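Local coordinates for fibronectin type III domain-containing protein (PDB 6P2K) that probably hydrolyses beta-glucans such as xyloglucan as a glycoside hydrolase of family 74, this piece being its beta-propeller enzyme portion, at residues Gln609-Glu621 and Leu631-Thr643. Residues are numbered along the deposited sequence; the frame is centred on the assembly and turned at random.
Sequences QVLASSGWDAEVE and LMSFAKGGGPGLT
Val620 and Leu631 meet through CG2 and CD1 (3.7 Å) on an antiparallel hairpin whose strands 618-621 and 631-634 run at 169° to each other. Paired backbone bonds link Glu619 with Phe634 and Glu621 with Met632. On the face of Glu619, its OE1 lies at the edge of the Phe634 ring, the planes 61° apart, while its carboxylate takes the backbone N-H groups of Gly695 and Ser696. Past Phe634 the chain turns a corner, and Ala635 CB settles 3.5 Å from Ala618 CB before Lys636 and Ser614 exchange two backbone bonds. Lys636 then travels along Ser614: CB lies 4.1 Å from Ser614 O, CG 3.3 Å from Ser614 OG, CD passes somewhat farther off, and CE returns to 3.3 Å from the same OG; NZ bonds to Asn646. Leu611, its CG anti to the backbone N (chi1 -175°), spreads its methyls: CD2 is 3.7 Å from Ser633 OG, CD1 lies 3.8 Å from Gly638 O and also reaches Leu642 CD1, and the side chain touches Trp660. Ser633 and Leu642 would probably lose this shared neighbour, and a gap open beside Trp660, if an alanine stood here. One water bridges Ala612 N and Gly638 O, another Glu619 O and Ser633 OG. Strand 631-634 pairs with 618-621, and 637-638 with the end of 605-615, joining neighbouring blades of a seven-fold beta-propeller.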
# COMPACT_ATOMS: atom_id res chain seq x y z
N GLN B 609 29.44 -7.37 43.29
CA GLN B 609 29.24 -6.10 43.96
C GLN B 609 30.57 -5.35 44.04
O GLN B 609 31.60 -5.94 44.36
CB GLN B 609 28.66 -6.33 45.36
CG GLN B 609 28.38 -5.07 46.17
CD GLN B 609 28.23 -5.37 47.65
OE1 GLN B 609 29.18 -5.77 48.31
NE2 GLN B 609 27.02 -5.19 48.18
N VAL B 610 30.55 -4.06 43.74
CA VAL B 610 31.74 -3.23 43.82
C VAL B 610 31.58 -2.06 44.78
O VAL B 610 32.55 -1.33 45.02
CB VAL B 610 32.19 -2.72 42.43
CG1 VAL B 610 32.60 -3.89 41.55
CG2 VAL B 610 31.09 -1.90 41.78
N LEU B 611 30.39 -1.85 45.33
CA LEU B 611 30.18 -0.86 46.38
C LEU B 611 29.07 -1.36 47.30
O LEU B 611 27.98 -1.69 46.83
CB LEU B 611 29.82 0.51 45.81
CG LEU B 611 29.71 1.63 46.85
CD1 LEU B 611 31.08 1.97 47.43
CD2 LEU B 611 29.05 2.87 46.26
N ALA B 612 29.35 -1.42 48.60
CA ALA B 612 28.36 -1.88 49.57
C ALA B 612 27.47 -0.70 49.98
O ALA B 612 27.45 -0.24 51.12
CB ALA B 612 29.05 -2.50 50.78
N SER B 613 26.72 -0.21 48.99
CA SER B 613 25.77 0.87 49.19
C SER B 613 24.37 0.29 49.41
O SER B 613 24.18 -0.93 49.43
CB SER B 613 25.79 1.83 48.00
OG SER B 613 25.86 1.12 46.78
N SER B 614 23.39 1.17 49.59
CA SER B 614 22.01 0.75 49.77
C SER B 614 21.09 1.95 49.59
O SER B 614 21.53 3.09 49.48
CB SER B 614 21.80 0.10 51.15
OG SER B 614 22.11 1.01 52.19
N GLY B 615 19.78 1.67 49.56
CA GLY B 615 18.78 2.69 49.34
C GLY B 615 17.80 2.31 48.25
O GLY B 615 18.21 1.83 47.19
N TRP B 616 16.50 2.51 48.49
CA TRP B 616 15.49 2.06 47.54
C TRP B 616 15.58 2.79 46.20
O TRP B 616 15.24 2.23 45.16
CB TRP B 616 14.09 2.21 48.13
CG TRP B 616 12.98 1.77 47.22
CD1 TRP B 616 11.97 2.54 46.71
CD2 TRP B 616 12.76 0.44 46.70
NE1 TRP B 616 11.14 1.78 45.91
CE2 TRP B 616 11.61 0.49 45.89
CE3 TRP B 616 13.44 -0.77 46.85
CZ2 TRP B 616 11.12 -0.64 45.23
CZ3 TRP B 616 12.95 -1.89 46.19
CH2 TRP B 616 11.80 -1.81 45.39
N ASP B 617 16.04 4.05 46.22
CA ASP B 617 16.15 4.84 45.00
C ASP B 617 17.61 5.17 44.67
O ASP B 617 17.90 6.18 44.02
CB ASP B 617 15.32 6.11 45.12
CG ASP B 617 13.82 5.83 45.11
OD1 ASP B 617 13.32 5.31 44.09
OD2 ASP B 617 13.16 6.10 46.13
N ALA B 618 18.53 4.32 45.11
CA ALA B 618 19.94 4.52 44.84
C ALA B 618 20.23 4.39 43.35
O ALA B 618 19.69 3.51 42.68
CB ALA B 618 20.78 3.51 45.63
N GLU B 619 21.09 5.27 42.84
CA GLU B 619 21.41 5.32 41.42
C GLU B 619 22.90 5.16 41.19
O GLU B 619 23.73 5.44 42.07
CB GLU B 619 20.95 6.65 40.81
CG GLU B 619 19.46 6.80 40.64
CD GLU B 619 19.08 8.22 40.28
OE1 GLU B 619 19.74 9.15 40.80
OE2 GLU B 619 18.13 8.41 39.49
N VAL B 620 23.24 4.73 39.98
CA VAL B 620 24.61 4.70 39.50
C VAL B 620 24.63 5.24 38.08
O VAL B 620 23.68 5.02 37.31
CB VAL B 620 25.22 3.28 39.58
CG1 VAL B 620 24.48 2.32 38.65
CG2 VAL B 620 26.71 3.32 39.26
N GLU B 621 25.69 5.97 37.73
CA GLU B 621 25.87 6.50 36.39
C GLU B 621 27.31 6.26 35.95
O GLU B 621 28.24 6.46 36.74
CB GLU B 621 25.56 8.00 36.32
CG GLU B 621 25.60 8.59 34.91
CD GLU B 621 24.23 8.71 34.27
OE1 GLU B 621 23.65 9.82 34.31
OE2 GLU B 621 23.73 7.69 33.73
N LEU B 631 32.40 6.65 37.32
CA LEU B 631 31.33 5.83 37.89
C LEU B 631 30.85 6.52 39.16
O LEU B 631 31.62 6.64 40.12
CB LEU B 631 31.81 4.41 38.19
CG LEU B 631 30.76 3.37 38.58
CD1 LEU B 631 29.85 3.05 37.40
CD2 LEU B 631 31.43 2.11 39.09
N MET B 632 29.60 6.97 39.16
CA MET B 632 29.07 7.83 40.20
C MET B 632 27.85 7.18 40.84
O MET B 632 26.93 6.74 40.14
CB MET B 632 28.70 9.20 39.63
CG MET B 632 28.25 10.22 40.66
SD MET B 632 26.46 10.27 40.86
CE MET B 632 25.96 11.00 39.30
N SER B 633 27.85 7.12 42.17
CA SER B 633 26.77 6.51 42.94
C SER B 633 26.10 7.54 43.82
O SER B 633 26.77 8.34 44.49
CB SER B 633 27.31 5.36 43.80
OG SER B 633 26.41 5.02 44.85
N PHE B 634 24.77 7.52 43.84
CA PHE B 634 23.96 8.31 44.76
C PHE B 634 23.20 7.32 45.63
O PHE B 634 22.27 6.66 45.16
CB PHE B 634 23.01 9.24 44.01
CG PHE B 634 22.05 9.99 44.91
CD1 PHE B 634 22.51 10.66 46.03
CD2 PHE B 634 20.70 10.02 44.62
CE1 PHE B 634 21.63 11.35 46.85
CE2 PHE B 634 19.81 10.71 45.43
CZ PHE B 634 20.28 11.38 46.55
N ALA B 635 23.61 7.21 46.89
CA ALA B 635 23.11 6.16 47.78
C ALA B 635 23.59 6.48 49.18
O ALA B 635 24.36 7.42 49.40
CB ALA B 635 23.60 4.78 47.33
N LYS B 636 23.13 5.68 50.14
CA LYS B 636 23.69 5.69 51.48
C LYS B 636 24.66 4.53 51.64
O LYS B 636 24.67 3.58 50.85
CB LYS B 636 22.58 5.61 52.54
CG LYS B 636 22.04 4.22 52.83
CD LYS B 636 20.93 4.27 53.87
CE LYS B 636 20.73 2.93 54.56
NZ LYS B 636 20.90 3.04 56.04
N GLY B 637 25.50 4.62 52.67
CA GLY B 637 26.46 3.56 52.94
C GLY B 637 27.68 3.63 52.04
O GLY B 637 28.10 4.69 51.58
N GLY B 638 28.27 2.46 51.80
CA GLY B 638 29.48 2.35 51.02
C GLY B 638 30.56 1.56 51.73
O GLY B 638 31.49 1.06 51.10
N GLY B 639 30.44 1.43 53.05
CA GLY B 639 31.37 0.65 53.83
C GLY B 639 32.27 1.51 54.69
O GLY B 639 32.08 2.72 54.81
N PRO B 640 33.26 0.88 55.32
CA PRO B 640 34.17 1.61 56.22
C PRO B 640 34.86 2.76 55.49
O PRO B 640 35.40 2.59 54.40
CB PRO B 640 35.17 0.54 56.67
CG PRO B 640 34.45 -0.76 56.48
CD PRO B 640 33.56 -0.57 55.29
N GLY B 641 34.83 3.94 56.11
CA GLY B 641 35.40 5.13 55.52
C GLY B 641 34.48 5.88 54.58
O GLY B 641 34.82 7.00 54.18
N LEU B 642 33.33 5.31 54.22
CA LEU B 642 32.38 5.96 53.33
C LEU B 642 30.99 6.09 53.92
O LEU B 642 30.34 7.12 53.73
CB LEU B 642 32.30 5.18 52.00
CG LEU B 642 33.58 5.14 51.15
CD1 LEU B 642 33.47 4.08 50.07
CD2 LEU B 642 33.87 6.50 50.54
N THR B 643 30.51 5.07 54.64
CA THR B 643 29.20 5.15 55.27
C THR B 643 29.18 6.25 56.32
O THR B 643 30.15 6.45 57.06
CB THR B 643 28.86 3.80 55.92
OG1 THR B 643 28.79 2.79 54.91
CG2 THR B 643 27.52 3.88 56.65
O HOH W 1 32.12 -0.88 49.64
O HOH W 2 24.19 3.42 44.27